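PDB 3EJK: dTDP Sugar Isomerase from Desulfovibrio desulfuricans subsp. desulfuricans str. G20, which isomerises dTDP-linked sugars, probably by 3,5-epimerisation of dTDP-4-dehydro-6-deoxy-alpha-D-glucose to dTDP-4-dehydro-beta-L-rhamnose. Local coordinates for the interface of chains A and B. Numbering follows the deposited sequence. Chains: chain A/B, dTDP Sugar Isomerase.

The interface of chains A and B. Residues chain A 38-43; chain B 54-56.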
# COMPACT_ATOMS: atom_id res chain seq x y z
N VAL A 38 0.74 12.32 -2.84
CA VAL A 38 -0.22 11.42 -2.20
C VAL A 38 -0.88 10.63 -3.33
O VAL A 38 -1.34 11.20 -4.33
CB VAL A 38 -1.26 12.18 -1.38
CG1 VAL A 38 -2.39 11.28 -0.95
CG2 VAL A 38 -0.59 12.87 -0.17
N LEU A 39 -0.87 9.33 -3.16
CA LEU A 39 -1.41 8.42 -4.15
C LEU A 39 -2.62 7.68 -3.62
O LEU A 39 -2.54 6.92 -2.66
CB LEU A 39 -0.34 7.41 -4.55
CG LEU A 39 1.02 8.02 -4.89
CD1 LEU A 39 2.07 6.93 -5.08
CD2 LEU A 39 0.87 8.89 -6.14
N HIS A 40 -3.75 7.91 -4.28
CA HIS A 40 -4.97 7.21 -3.87
C HIS A 40 -4.98 5.76 -4.31
O HIS A 40 -4.26 5.34 -5.20
CB HIS A 40 -6.25 7.86 -4.38
CG HIS A 40 -6.56 9.15 -3.70
ND1 HIS A 40 -7.55 10.01 -4.15
CD2 HIS A 40 -5.98 9.77 -2.65
CE1 HIS A 40 -7.60 11.06 -3.35
NE2 HIS A 40 -6.65 10.95 -2.45
N MSE A 41 -5.84 5.02 -3.63
CA MSE A 41 -6.10 3.64 -3.99
C MSE A 41 -7.59 3.29 -3.91
O MSE A 41 -8.23 2.97 -4.93
CB MSE A 41 -5.29 2.67 -3.13
CG MSE A 41 -5.43 1.28 -3.69
SE MSE A 41 -4.46 -0.08 -2.75
CE MSE A 41 -4.94 -1.67 -3.88
N LEU A 42 -8.12 3.35 -2.70
CA LEU A 42 -9.52 2.96 -2.49
C LEU A 42 -10.14 3.58 -1.26
O LEU A 42 -9.50 3.75 -0.23
CB LEU A 42 -9.57 1.43 -2.37
CG LEU A 42 -10.83 0.62 -2.65
CD1 LEU A 42 -11.35 0.85 -4.07
CD2 LEU A 42 -10.47 -0.86 -2.39
N ARG A 43 -11.40 3.95 -1.43
CA ARG A 43 -12.23 4.48 -0.36
C ARG A 43 -13.47 3.62 -0.21
O ARG A 43 -13.85 2.87 -1.11
CB ARG A 43 -12.70 5.90 -0.64
CG ARG A 43 -11.69 6.98 -0.44
CD ARG A 43 -12.21 8.21 -1.14
NE ARG A 43 -13.47 8.72 -0.60
CZ ARG A 43 -13.54 9.75 0.23
NH1 ARG A 43 -12.43 10.36 0.61
NH2 ARG A 43 -14.71 10.20 0.69
N GLU B 54 -10.37 4.17 4.30
CA GLU B 54 -9.57 4.43 3.10
C GLU B 54 -8.18 3.82 3.17
O GLU B 54 -7.62 3.59 4.23
CB GLU B 54 -9.49 5.96 2.88
CG GLU B 54 -8.61 6.42 1.71
CD GLU B 54 -8.68 7.90 1.41
OE1 GLU B 54 -9.30 8.64 2.22
OE2 GLU B 54 -8.13 8.33 0.35
N ILE B 55 -7.65 3.52 2.00
CA ILE B 55 -6.25 3.13 1.86
C ILE B 55 -5.63 4.03 0.81
O ILE B 55 -6.13 4.14 -0.32
CB ILE B 55 -6.01 1.65 1.48
CG1 ILE B 55 -4.51 1.40 1.22
CG2 ILE B 55 -6.79 1.26 0.26
CD1 ILE B 55 -3.61 1.45 2.48
N TYR B 56 -4.59 4.75 1.24
CA TYR B 56 -3.78 5.60 0.35
C TYR B 56 -2.31 5.50 0.73
O TYR B 56 -1.94 4.98 1.78
CB TYR B 56 -4.21 7.08 0.40
CG TYR B 56 -3.83 7.82 1.66
CD1 TYR B 56 -4.67 7.80 2.77
CD2 TYR B 56 -2.64 8.54 1.76
CE1 TYR B 56 -4.33 8.49 3.94
CE2 TYR B 56 -2.28 9.21 2.92
CZ TYR B 56 -3.13 9.17 4.01
OH TYR B 56 -2.80 9.83 5.16
O HOH W 1 -7.44 6.57 -1.57
O HOH W 2 -9.63 10.50 -0.76
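A:Leu42 and B:Ile55 pair through both backbone groups and, with the bridges A:His40 to B:Tyr56 and A:Arg43 to B:Glu54, show that strand 38-43 of one subunit pairs antiparallel with strand 54-60 of the other. B:Ile55 N gives a hydrogen bond to A:Leu42 O at 2.9 Å, nearly in line with the carbonyl; the return bond, A:Leu42 N to B:Ile55 O, is longer at 3.2 Å but lies in the carbonyl plane. The two-fold repeats this cross-chain pairing, which probably belongs to the dimer typical of the family.

The close fit is at these paired backbones, where A:Met41 CB also comes within 3.3 Å of B:Ile55 O. Beside them, B:Ile55 has CG1 anti to its backbone N (chi1 174°), which turns CG2 towards chain A, 3.8 Å from A:Leu42 CB. The extended selenomethionine A:Met41 runs alongside in the same direction, its SE against that methyl.

The opposite face, which carries B:Glu54, is looser and water-mediated. There A:Val38 CG1 lies 3.9 Å from the ring carbon CD2 of B:Tyr56. The aliphatic CG of A:Arg43 lies 3.7 Å from the carboxylate carbon CD of B:Glu54, whereas the guanidinium and carboxylate planes stand 69° apart and A:Arg43 NH1 is 3.9 Å from B:Glu54 OE1, a long salt bridge. Water 2 links A:Arg43 NH1 to B:Glu54 OE2, which also sits over one face of the A:His40 ring, towards its rim. Water 1 bridges A:Met41 N, B:Ile55 O and that same carboxylate oxygen, B:Glu54 OE2, which it meets at 2.7 Å.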